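Local atomic coordinates of peptidoglycan-recognition protein LB (Drosophila melanogaster, PDB entry 7NSZ), a protein that hydrolyses the amide link between N-acetylmuramoyl groups and L-amino acids in bacterial peptidoglycan, as a zinc-dependent amidase of insect innate immunity. Residues Ser21-Arg26 and Lys60-Met65; Ala50-Tyr53 and Asp57-Lys60; Asp67-Glu72 and Ile78-Gly83; Arg94-Ile99 and Lys142-Pro147; Ala169-Ser172 and His176-His179. The protein carries 1 engineered substitution. All coordinates share one frame; numbering follows the deposited sequence.

Contact 1: residues Ser21-Arg26 and Lys60-Met65; sequences SDWGAR and KSMRDM
The indole of Trp23 lies flat against helix 55-72, with the side chain of Met62 running across one face at about a right angle. Met62 CB sits over the six-membered ring, 3.7 Å from its centroid, a CH-pi contact. Beyond it the chain bends at both chi2 and chi3, which folds the terminal methyl back under the indole: Met62 CE is 3.7 Å from Trp23 CZ2. Met62 SD is 5.2 Å from the same centroid, a Met-aromatic contact. On the opposite face lies Ala25 CB, so the ring is held between its own loop and the helix. Arg63 takes the edge, its CG close to the indole plane and 3.7 Å from Trp23 CE3. A bend at chi3 (-57°) then turns the guanidinium back to the backbone of the loop, where Arg63 NH1 donates to Trp23 O at 2.9 Å. The bond is fairly straight at the hydrogen (161°) and lies in the guanidinium plane, but it reaches the oxygen from above the carbonyl plane. The indole N-H is used elsewhere, by Thr92 O of strand 90-92. Tryptophan packing with a Met-aromatic contact thus fastens the loop after strand 17-18 to a helix of the PGRP amidase fold.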
# COMPACT_ATOMS: atom_id res chain seq x y z
N SER A 21 -3.02 9.78 13.37
CA SER A 21 -3.99 10.46 14.30
C SER A 21 -5.13 11.06 13.48
O SER A 21 -6.29 11.04 13.93
CB SER A 21 -3.31 11.48 15.16
OG SER A 21 -2.64 12.43 14.38
N ASP A 22 -4.84 11.49 12.27
CA ASP A 22 -5.85 12.07 11.36
C ASP A 22 -6.97 11.08 11.11
O ASP A 22 -8.10 11.55 10.92
CB ASP A 22 -5.26 12.58 10.04
CG ASP A 22 -4.41 13.83 10.11
OD1 ASP A 22 -4.58 14.63 11.12
OD2 ASP A 22 -3.65 14.08 9.15
N TRP A 23 -6.72 9.77 11.03
CA TRP A 23 -7.80 8.79 10.78
C TRP A 23 -8.19 8.05 12.05
O TRP A 23 -8.93 7.11 11.97
CB TRP A 23 -7.47 7.87 9.58
CG TRP A 23 -6.19 7.06 9.61
CD1 TRP A 23 -5.00 7.43 9.03
CD2 TRP A 23 -6.03 5.72 10.09
NE1 TRP A 23 -4.10 6.39 9.14
CE2 TRP A 23 -4.68 5.36 9.82
CE3 TRP A 23 -6.86 4.81 10.76
CZ2 TRP A 23 -4.19 4.10 10.14
CZ3 TRP A 23 -6.33 3.59 11.10
CH2 TRP A 23 -5.03 3.23 10.76
N GLY A 24 -7.64 8.46 13.19
CA GLY A 24 -8.05 7.89 14.49
C GLY A 24 -7.49 6.50 14.72
O GLY A 24 -8.17 5.67 15.37
N ALA A 25 -6.26 6.23 14.27
CA ALA A 25 -5.62 4.92 14.39
C ALA A 25 -5.44 4.58 15.86
O ALA A 25 -5.10 5.48 16.63
CB ALA A 25 -4.29 4.95 13.70
N ARG A 26 -5.53 3.33 16.18
CA ARG A 26 -5.03 2.76 17.45
C ARG A 26 -3.50 2.74 17.36
O ARG A 26 -2.97 2.62 16.20
CB ARG A 26 -5.59 1.34 17.55
CG ARG A 26 -5.28 0.50 18.79
CD ARG A 26 -5.99 -0.85 18.77
NE ARG A 26 -7.40 -0.63 18.56
CZ ARG A 26 -8.13 -0.88 17.48
NH1 ARG A 26 -7.69 -1.50 16.41
NH2 ARG A 26 -9.40 -0.48 17.47
N LYS A 60 -12.79 5.73 8.09
CA LYS A 60 -13.43 4.52 8.66
C LYS A 60 -12.83 3.25 8.03
O LYS A 60 -12.60 2.26 8.72
CB LYS A 60 -14.96 4.63 8.52
CG LYS A 60 -15.75 3.42 8.97
CD LYS A 60 -15.54 3.05 10.39
CE LYS A 60 -16.73 2.28 10.95
NZ LYS A 60 -17.08 1.10 10.14
N SER A 61 -12.57 3.26 6.73
CA SER A 61 -12.06 2.06 6.02
C SER A 61 -10.66 1.74 6.57
O SER A 61 -10.35 0.57 6.71
CB SER A 61 -12.01 2.25 4.53
OG SER A 61 -13.28 2.50 3.95
N MET A 62 -9.82 2.75 6.80
CA MET A 62 -8.50 2.53 7.41
C MET A 62 -8.70 1.90 8.80
O MET A 62 -8.01 0.93 9.12
CB MET A 62 -7.72 3.84 7.53
CG MET A 62 -7.24 4.39 6.19
SD MET A 62 -6.02 3.33 5.37
CE MET A 62 -4.65 3.40 6.50
N ARG A 63 -9.62 2.41 9.61
CA ARG A 63 -9.88 1.81 10.95
C ARG A 63 -10.40 0.39 10.78
O ARG A 63 -10.04 -0.48 11.60
CB ARG A 63 -10.83 2.67 11.76
CG ARG A 63 -10.22 4.00 12.15
CD ARG A 63 -11.04 4.80 13.17
NE ARG A 63 -12.40 5.06 12.73
CZ ARG A 63 -12.76 6.17 12.10
NH1 ARG A 63 -11.86 7.03 11.69
NH2 ARG A 63 -14.02 6.37 11.78
N ASP A 64 -11.27 0.15 9.83
CA ASP A 64 -11.77 -1.22 9.62
C ASP A 64 -10.62 -2.19 9.30
O ASP A 64 -10.60 -3.36 9.80
CB ASP A 64 -12.86 -1.19 8.56
CG ASP A 64 -14.18 -0.58 9.01
OD1 ASP A 64 -14.35 -0.35 10.22
OD2 ASP A 64 -15.00 -0.30 8.13
N MET A 65 -9.72 -1.83 8.41
CA MET A 65 -8.55 -2.69 8.11
C MET A 65 -7.68 -2.84 9.35
O MET A 65 -7.24 -3.98 9.63
CB MET A 65 -7.73 -2.12 6.95
CG MET A 65 -8.48 -2.18 5.62
SD MET A 65 -7.46 -1.71 4.19
CE MET A 65 -7.37 0.04 4.45

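Contact 2: residues Ala50-Tyr53 and Asp57-Lys60; sequences AVCY and DCMK
Cys52 SG meets Cys58 SG at 2.1 Å, the covalent bond of a disulfide that joins the loop of 50-53 to the first turn of helix 55-72. The two half-cystines are built differently. In Cys52 the sulfur stands between the backbone N and the carbonyl carbon (chi1 63°), while in Cys58 it lies beside the backbone N and anti to the carbonyl carbon (chi1 -67°), a usual choice on a helix. With the torsion about the S-S bond at 105°, the two CB atoms are turned to nearly perpendicular directions, and the CA atoms of Cys52 and Cys58 stand 5.2 Å apart. The Cys52 methylene also packs against Asp57: Cys52 CB is 4.0 Å from Asp57 C and 4.2 Å from Asp57 CB. Both cysteines are buried. Cys52 touches Ile116, and Cys58 touches Tyr91 of strand 90-92 and Asp87. The bridge therefore sits where the loop, the helix and the sheet side of the domain meet. Only five residues separate the cysteines, so the covalent link closes a small ring and limits how far the loop can move from the helix start, a covalent tie of the kind common in secreted proteins.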
# COMPACT_ATOMS: atom_id res chain seq x y z
N ALA A 50 -14.74 -1.88 0.52
CA ALA A 50 -14.95 -1.42 -0.86
C ALA A 50 -14.45 0.02 -1.07
O ALA A 50 -14.06 0.70 -0.10
CB ALA A 50 -16.43 -1.50 -1.17
N VAL A 51 -14.47 0.49 -2.30
CA VAL A 51 -14.06 1.88 -2.62
C VAL A 51 -14.81 2.87 -1.74
O VAL A 51 -15.98 2.70 -1.43
CB VAL A 51 -14.28 2.16 -4.11
CG1 VAL A 51 -15.77 2.07 -4.47
CG2 VAL A 51 -13.69 3.52 -4.52
N CYS A 52 -14.08 3.88 -1.30
CA CYS A 52 -14.53 4.96 -0.38
C CYS A 52 -14.37 6.26 -1.14
O CYS A 52 -13.29 6.53 -1.68
CB CYS A 52 -13.71 4.90 0.91
SG CYS A 52 -11.91 5.20 0.82
N TYR A 53 -15.44 7.05 -1.27
CA TYR A 53 -15.35 8.30 -2.05
C TYR A 53 -15.20 9.52 -1.13
O TYR A 53 -14.67 10.55 -1.63
CB TYR A 53 -16.57 8.43 -2.96
CG TYR A 53 -16.54 7.43 -4.09
CD1 TYR A 53 -17.48 6.43 -4.16
CD2 TYR A 53 -15.54 7.47 -5.05
CE1 TYR A 53 -17.47 5.52 -5.20
CE2 TYR A 53 -15.49 6.53 -6.08
CZ TYR A 53 -16.46 5.55 -6.14
OH TYR A 53 -16.47 4.63 -7.16
N ASP A 57 -15.55 8.32 5.04
CA ASP A 57 -15.67 6.88 4.74
C ASP A 57 -14.27 6.25 4.62
O ASP A 57 -14.08 5.11 5.03
CB ASP A 57 -16.50 6.65 3.51
CG ASP A 57 -17.96 7.03 3.68
OD1 ASP A 57 -18.38 7.12 4.83
OD2 ASP A 57 -18.55 7.37 2.70
N CYS A 58 -13.31 6.94 4.05
CA CYS A 58 -11.94 6.40 3.85
C CYS A 58 -11.23 6.32 5.21
O CYS A 58 -10.54 5.32 5.46
CB CYS A 58 -11.13 7.26 2.89
SG CYS A 58 -11.76 7.23 1.19
N MET A 59 -11.45 7.28 6.11
CA MET A 59 -10.89 7.16 7.47
C MET A 59 -11.48 5.94 8.19
O MET A 59 -10.72 5.17 8.82
CB MET A 59 -11.22 8.42 8.28
CG MET A 59 -10.54 9.66 7.74
SD MET A 59 -11.04 11.15 8.60
CE MET A 59 -9.80 12.34 8.05
N LYS A 60 -12.79 5.73 8.09
CA LYS A 60 -13.43 4.52 8.66
C LYS A 60 -12.83 3.25 8.03
O LYS A 60 -12.60 2.26 8.72
CB LYS A 60 -14.96 4.63 8.52
CG LYS A 60 -15.75 3.42 8.97
CD LYS A 60 -15.54 3.05 10.39
CE LYS A 60 -16.73 2.28 10.95
NZ LYS A 60 -17.08 1.10 10.14

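Contact 3: residues Asp67-Glu72 and Ile78-Gly83; sequences DFHQLE and IGFSFG. Engineered in segment 78-83: Phe80 (natural residue Tyr).
Next to the zinc site of this amidase, the last turns of helix 55-72 meet the loop that leads into strand 82-84 and carries Phe80, an engineered residue where the natural chain has tyrosine. His69 bridges the two segments. Its CG lies beside the backbone N (chi1 -67°), which points the imidazole away from the helix and at the loop. There His69 ND1 accepts the backbone N-H of Gly79 at 2.9 Å, with an angle of 159° at the hydrogen and the donor tilted 21° from the ring plane. Ile78 CA packs at the ring edge, 3.6 Å from His69 ND1. Farther round the edge, His69 CE1 is 3.9 Å from Phe80 CE2; the two rings meet obliquely, their centroids 5.8 Å apart. Phe80 also meets the ring of the zinc ligand His44, and the side chain of Phe80 is about 5 Å from the zinc ion at nearest atoms. His69 thus holds the loop next to a residue position inferred to be essential for coordination of the zinc-bound water. Ile78 turns back under helix 55-72 to Met62 and Met65, while Phe80 packs on Val114 of strand 110-115.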
# COMPACT_ATOMS: atom_id res chain seq x y z
N ASP A 67 -8.54 -2.70 12.42
CA ASP A 67 -9.32 -3.53 13.38
C ASP A 67 -9.23 -5.00 12.97
O ASP A 67 -8.96 -5.91 13.80
CB ASP A 67 -10.77 -3.10 13.50
CG ASP A 67 -10.97 -1.77 14.21
OD1 ASP A 67 -10.01 -1.22 14.79
OD2 ASP A 67 -12.19 -1.34 14.19
N PHE A 68 -9.44 -5.29 11.69
CA PHE A 68 -9.32 -6.67 11.17
C PHE A 68 -7.93 -7.21 11.44
O PHE A 68 -7.78 -8.32 12.00
CB PHE A 68 -9.64 -6.66 9.69
CG PHE A 68 -9.61 -8.01 9.01
CD1 PHE A 68 -10.29 -9.10 9.54
CD2 PHE A 68 -8.94 -8.18 7.81
CE1 PHE A 68 -10.28 -10.33 8.90
CE2 PHE A 68 -8.94 -9.40 7.15
CZ PHE A 68 -9.61 -10.47 7.70
N HIS A 69 -6.89 -6.47 11.12
CA HIS A 69 -5.48 -6.88 11.28
C HIS A 69 -5.09 -7.05 12.75
O HIS A 69 -4.53 -8.12 13.05
CB HIS A 69 -4.64 -5.93 10.48
CG HIS A 69 -4.83 -6.02 9.01
ND1 HIS A 69 -4.12 -5.24 8.12
CD2 HIS A 69 -5.61 -6.83 8.30
CE1 HIS A 69 -4.50 -5.56 6.92
NE2 HIS A 69 -5.39 -6.56 6.96
N GLN A 70 -5.35 -6.07 13.58
CA GLN A 70 -4.92 -6.15 15.01
C GLN A 70 -5.85 -7.09 15.78
O GLN A 70 -5.32 -7.93 16.55
CB GLN A 70 -4.93 -4.77 15.65
CG GLN A 70 -3.79 -3.86 15.21
CD GLN A 70 -3.85 -2.53 15.92
OE1 GLN A 70 -4.92 -1.92 16.01
NE2 GLN A 70 -2.72 -2.06 16.40
N LEU A 71 -7.16 -7.00 15.59
CA LEU A 71 -8.15 -7.59 16.56
C LEU A 71 -8.70 -8.92 16.05
O LEU A 71 -9.11 -9.71 16.91
CB LEU A 71 -9.31 -6.64 16.81
CG LEU A 71 -8.93 -5.22 17.20
CD1 LEU A 71 -10.19 -4.42 17.40
CD2 LEU A 71 -8.02 -5.20 18.45
N GLU A 72 -8.71 -9.20 14.74
CA GLU A 72 -9.06 -10.56 14.25
C GLU A 72 -7.80 -11.35 13.91
O GLU A 72 -7.81 -12.60 14.13
CB GLU A 72 -10.02 -10.47 13.07
CG GLU A 72 -11.30 -9.80 13.50
CD GLU A 72 -11.92 -10.45 14.74
OE1 GLU A 72 -11.78 -11.70 14.90
OE2 GLU A 72 -12.52 -9.68 15.55
N ILE A 78 -2.25 -2.45 11.35
CA ILE A 78 -2.59 -2.54 9.92
C ILE A 78 -1.36 -3.01 9.14
O ILE A 78 -0.25 -2.56 9.41
CB ILE A 78 -3.11 -1.20 9.37
CG1 ILE A 78 -3.79 -1.43 8.02
CG2 ILE A 78 -2.07 -0.11 9.36
CD1 ILE A 78 -4.53 -0.22 7.50
N GLY A 79 -1.53 -3.97 8.24
CA GLY A 79 -0.33 -4.58 7.61
C GLY A 79 0.38 -3.71 6.56
O GLY A 79 1.51 -3.99 6.25
N PHE A 80 -0.29 -2.70 6.04
CA PHE A 80 0.20 -1.88 4.92
C PHE A 80 1.01 -0.69 5.42
O PHE A 80 0.75 -0.11 6.51
CB PHE A 80 -1.00 -1.40 4.10
CG PHE A 80 -1.86 -2.53 3.61
CD1 PHE A 80 -1.36 -3.44 2.66
CD2 PHE A 80 -3.16 -2.70 4.04
CE1 PHE A 80 -2.14 -4.49 2.18
CE2 PHE A 80 -3.93 -3.73 3.56
CZ PHE A 80 -3.41 -4.66 2.65
N SER A 81 1.89 -0.23 4.58
CA SER A 81 2.68 1.00 4.84
C SER A 81 1.80 2.24 4.73
O SER A 81 1.90 3.18 5.55
CB SER A 81 3.82 1.10 3.89
OG SER A 81 4.60 -0.11 3.82
N PHE A 82 0.97 2.26 3.67
CA PHE A 82 0.10 3.41 3.33
C PHE A 82 -1.18 2.91 2.68
O PHE A 82 -1.15 1.84 2.01
CB PHE A 82 0.75 4.40 2.36
CG PHE A 82 1.96 5.09 2.95
CD1 PHE A 82 3.21 4.58 2.77
CD2 PHE A 82 1.83 6.25 3.67
CE1 PHE A 82 4.31 5.15 3.38
CE2 PHE A 82 2.95 6.82 4.30
CZ PHE A 82 4.18 6.27 4.12
N GLY A 83 -2.28 3.62 2.85
CA GLY A 83 -3.51 3.38 2.10
C GLY A 83 -3.85 4.58 1.27
O GLY A 83 -3.44 5.73 1.56

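Contact 4: residues Arg94-Ile99 and Lys142-Pro147; sequences RGFNVI and KGYIDP
Phe96 and Tyr144 both set CG beside the backbone N and anti to the carbonyl carbon (chi1 -66° and -60°), and from opposing segments this brings their rings face to face. They form an offset stack, with centroids 4.5 Å apart and planes 19° from parallel. The closest atoms are Phe96 CD1 and Tyr144 CD1 at 3.2 Å, a tight approach near the rims. The offset leaves each methylene over the other ring: Tyr144 CB is 3.8 Å from the centroid of the Phe96 ring, and Phe96 CB lies likewise over a face of Tyr144. Ile145 adds its CD1, 4.0 Å from Phe96 CE2, at an oblique approach to the ring.

Polar groups meet beside the stack through water. Asn97 OD1 accepts from two waters; one also donates to Tyr144 O at 2.9 Å, and the other makes a weak bond to Gly143 O. The amide nitrogen, Asn97 ND2, goes to the backbone oxygens of Phe34 and Gly36, so both ends of the amide are engaged and its rotation is fixed. Phe96 and Asn97 are the central residues of a type II turn from Gly95 to Val98, and Gly143 ends helix 126-142 in a Schellman motif. The contact therefore joins the loop after strand 90-92 to the short connection between helix 126-142 and strand 145-146. Phe96 also touches Phe82 of strand 82-84, Leu135 of helix 126-142 and Val111 of strand 110-115, and Ile145 also touches Val111.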
# COMPACT_ATOMS: atom_id res chain seq x y z
N ARG A 94 1.71 1.79 8.54
CA ARG A 94 2.97 1.65 9.30
C ARG A 94 3.97 2.72 8.91
O ARG A 94 4.87 3.00 9.72
CB ARG A 94 3.56 0.27 9.08
CG ARG A 94 2.64 -0.84 9.55
CD ARG A 94 3.31 -2.16 9.78
NE ARG A 94 2.35 -3.21 10.03
CZ ARG A 94 2.61 -4.38 10.57
NH1 ARG A 94 3.88 -4.76 10.71
NH2 ARG A 94 1.61 -5.16 10.89
N GLY A 95 3.91 3.23 7.69
CA GLY A 95 4.84 4.29 7.26
C GLY A 95 6.12 3.74 6.69
O GLY A 95 6.29 2.53 6.52
N PHE A 96 6.98 4.65 6.31
CA PHE A 96 8.27 4.30 5.68
C PHE A 96 9.24 3.67 6.69
O PHE A 96 9.26 4.06 7.85
CB PHE A 96 8.92 5.52 5.06
CG PHE A 96 8.17 6.11 3.90
CD1 PHE A 96 7.67 7.39 3.94
CD2 PHE A 96 8.13 5.41 2.72
CE1 PHE A 96 7.05 7.91 2.81
CE2 PHE A 96 7.51 5.93 1.59
CZ PHE A 96 6.96 7.18 1.65
N ASN A 97 9.97 2.67 6.26
CA ASN A 97 11.08 2.03 7.01
C ASN A 97 10.54 1.31 8.24
O ASN A 97 11.32 1.06 9.17
CB ASN A 97 12.17 3.04 7.37
CG ASN A 97 13.05 3.34 6.18
OD1 ASN A 97 12.70 4.17 5.37
ND2 ASN A 97 14.14 2.59 6.05
N VAL A 98 9.30 0.89 8.21
CA VAL A 98 8.71 0.04 9.27
C VAL A 98 8.38 -1.29 8.63
O VAL A 98 7.78 -1.35 7.49
CB VAL A 98 7.47 0.65 9.95
CG1 VAL A 98 6.74 -0.32 10.83
CG2 VAL A 98 7.86 1.90 10.69
N ILE A 99 8.75 -2.39 9.23
CA ILE A 99 8.50 -3.73 8.70
C ILE A 99 6.99 -3.92 8.64
O ILE A 99 6.29 -3.75 9.65
CB ILE A 99 9.18 -4.81 9.55
CG1 ILE A 99 10.71 -4.59 9.54
CG2 ILE A 99 8.81 -6.18 9.05
CD1 ILE A 99 11.52 -5.63 10.28
N LYS A 142 12.42 11.92 -0.83
CA LYS A 142 12.86 11.94 0.59
C LYS A 142 13.93 10.91 0.87
O LYS A 142 14.45 10.90 2.00
CB LYS A 142 11.65 11.70 1.50
CG LYS A 142 10.80 12.92 1.76
CD LYS A 142 11.58 14.07 2.37
CE LYS A 142 12.35 13.61 3.59
NZ LYS A 142 12.38 14.67 4.62
N GLY A 143 14.23 9.99 -0.03
CA GLY A 143 15.24 8.97 0.21
C GLY A 143 14.70 7.74 0.95
O GLY A 143 15.51 6.89 1.31
N TYR A 144 13.38 7.60 1.07
CA TYR A 144 12.75 6.41 1.69
C TYR A 144 12.61 5.26 0.70
O TYR A 144 12.47 4.09 1.14
CB TYR A 144 11.36 6.71 2.27
CG TYR A 144 11.35 7.78 3.34
CD1 TYR A 144 10.45 8.83 3.25
CD2 TYR A 144 12.18 7.73 4.44
CE1 TYR A 144 10.39 9.83 4.20
CE2 TYR A 144 12.16 8.74 5.38
CZ TYR A 144 11.27 9.79 5.25
OH TYR A 144 11.20 10.79 6.20
N ILE A 145 12.52 5.57 -0.60
CA ILE A 145 12.37 4.55 -1.67
C ILE A 145 13.59 4.64 -2.59
O ILE A 145 13.95 5.77 -2.98
CB ILE A 145 11.07 4.78 -2.46
CG1 ILE A 145 9.87 4.67 -1.54
CG2 ILE A 145 11.03 3.79 -3.59
CD1 ILE A 145 8.55 4.92 -2.18
N ASP A 146 14.24 3.52 -2.86
CA ASP A 146 15.40 3.51 -3.76
C ASP A 146 15.02 4.17 -5.08
O ASP A 146 13.97 3.89 -5.65
CB ASP A 146 15.86 2.07 -3.92
CG ASP A 146 17.24 1.99 -4.52
OD1 ASP A 146 18.14 1.61 -3.74
OD2 ASP A 146 17.37 2.34 -5.74
N PRO A 147 15.86 5.06 -5.65
CA PRO A 147 15.57 5.63 -6.96
C PRO A 147 15.45 4.60 -8.09
O PRO A 147 14.78 4.90 -9.01
CB PRO A 147 16.75 6.59 -7.24
CG PRO A 147 17.83 6.17 -6.29
CD PRO A 147 17.14 5.53 -5.10
O HOH W 1 10.88 3.01 3.30
O HOH W 2 15.28 5.28 4.20

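Contact 5: residues Ala169-Ser172 and His176-His179; sequences AEIS and HFTH
Phe177 folds back from the chain after helix 165-171 onto the end of that helix; with CG anti to the backbone N (chi1 179°), the ring lies over Ser172 and beside Ile171 O. This is plain packing of a tail segment on the last turn of a helix. From its root, Phe177 CB lies 3.5 Å from Ile171 O, the carbonyl oxygen near the helix end. Next, Phe177 CG is 3.6 Å from Ser172 CA, which stands over the centre of the ring as a CH-pi contact, 11° off the ring normal. The two ortho carbons diverge: Phe177 CD1 turns to the Ile171 side, with Ile171 O at 3.6 Å and the aliphatic Ile171 CG1 at 4.4 Å, whereas Phe177 CD2 faces Ser172 O. Farther out, Phe177 CE1 and CE2 have the serine hydroxyl as their neighbour, and CE2 also meets Ser172 CB. The serine hydroxyl has its polar partner back in the helix, at Phe168 O, so it rests over the aromatic face while its hydrogen bond is made elsewhere. Around the contact, His176 stacks its ring on Tyr149, and the backbone of His176 and Thr178 bonds to Leu151 of strand 149-153. These bonds place the segment along strand 149-153, an outermost strand of the sheet, beside the helix end. At the tip, Phe177 CZ lies 3.5 Å from Ser172 OG.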
# COMPACT_ATOMS: atom_id res chain seq x y z
N ALA A 169 -3.15 -4.88 -14.30
CA ALA A 169 -2.85 -4.45 -15.68
C ALA A 169 -2.46 -2.98 -15.69
O ALA A 169 -1.54 -2.58 -16.44
CB ALA A 169 -4.05 -4.72 -16.58
N GLU A 170 -3.09 -2.15 -14.87
CA GLU A 170 -2.74 -0.73 -14.78
C GLU A 170 -1.30 -0.60 -14.29
O GLU A 170 -0.53 0.18 -14.88
CB GLU A 170 -3.74 -0.05 -13.83
CG GLU A 170 -3.38 1.39 -13.45
CD GLU A 170 -3.28 2.42 -14.55
OE1 GLU A 170 -4.02 2.27 -15.57
OE2 GLU A 170 -2.57 3.43 -14.36
N ILE A 171 -0.94 -1.21 -13.15
CA ILE A 171 0.40 -0.96 -12.59
C ILE A 171 1.47 -1.54 -13.50
O ILE A 171 2.62 -1.12 -13.47
CB ILE A 171 0.59 -1.46 -11.13
CG1 ILE A 171 0.60 -2.99 -11.02
CG2 ILE A 171 -0.47 -0.81 -10.25
CD1 ILE A 171 0.92 -3.51 -9.60
N SER A 172 1.05 -2.52 -14.32
CA SER A 172 1.98 -3.09 -15.34
C SER A 172 2.42 -2.01 -16.32
O SER A 172 3.45 -2.22 -16.97
CB SER A 172 1.45 -4.28 -16.07
OG SER A 172 1.08 -5.34 -15.19
N HIS A 176 8.96 1.45 -13.59
CA HIS A 176 9.68 0.57 -12.63
C HIS A 176 8.96 -0.77 -12.45
O HIS A 176 9.50 -1.60 -11.70
CB HIS A 176 9.88 1.26 -11.27
CG HIS A 176 10.78 2.44 -11.31
ND1 HIS A 176 11.98 2.45 -10.66
CD2 HIS A 176 10.66 3.65 -11.92
CE1 HIS A 176 12.58 3.63 -10.87
NE2 HIS A 176 11.78 4.36 -11.64
N PHE A 177 7.84 -1.02 -13.10
CA PHE A 177 7.19 -2.34 -13.04
C PHE A 177 8.15 -3.38 -13.58
O PHE A 177 8.85 -3.14 -14.59
CB PHE A 177 5.91 -2.34 -13.86
CG PHE A 177 5.25 -3.68 -13.84
CD1 PHE A 177 4.53 -4.12 -12.72
CD2 PHE A 177 5.37 -4.54 -14.93
CE1 PHE A 177 4.00 -5.40 -12.69
CE2 PHE A 177 4.83 -5.81 -14.88
CZ PHE A 177 4.11 -6.22 -13.78
N THR A 178 8.21 -4.52 -12.93
CA THR A 178 9.06 -5.61 -13.41
C THR A 178 8.47 -6.97 -13.07
O THR A 178 7.51 -7.08 -12.31
CB THR A 178 10.47 -5.48 -12.86
OG1 THR A 178 11.37 -6.35 -13.55
CG2 THR A 178 10.55 -5.77 -11.38
N HIS A 179 9.01 -7.99 -13.73
CA HIS A 179 8.72 -9.41 -13.43
C HIS A 179 9.92 -10.04 -12.74
O HIS A 179 11.05 -9.90 -13.20
CB HIS A 179 8.29 -10.19 -14.67
CG HIS A 179 6.92 -9.88 -15.12
ND1 HIS A 179 5.81 -10.51 -14.67
CD2 HIS A 179 6.50 -8.95 -16.00
CE1 HIS A 179 4.75 -10.03 -15.30
NE2 HIS A 179 5.16 -9.03 -16.11

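From the N terminus, contact 1 brings the loop after strand 17-18 onto helix 55-72, closing a long loop that includes strand 38-45. Contact 2 closes a short one at the start of that helix and shares Lys60 with contact 1. Contact 3 follows in series, closing the turn from the helix end to strand 82-84; the salt bridge of Arg26 with Asp67 and the packing of Met62 on Ile78 join it to contact 1. Contact 4 spans strand 110-115 and helix 126-142, and meets contact 3 through Phe82 and Phe96. Contact 5 closes the C-terminal turn after helix 165-171, touching contact 4 at Pro147 and His176. Contact 2 nests within contact 1; contacts 3 to 5 follow in series.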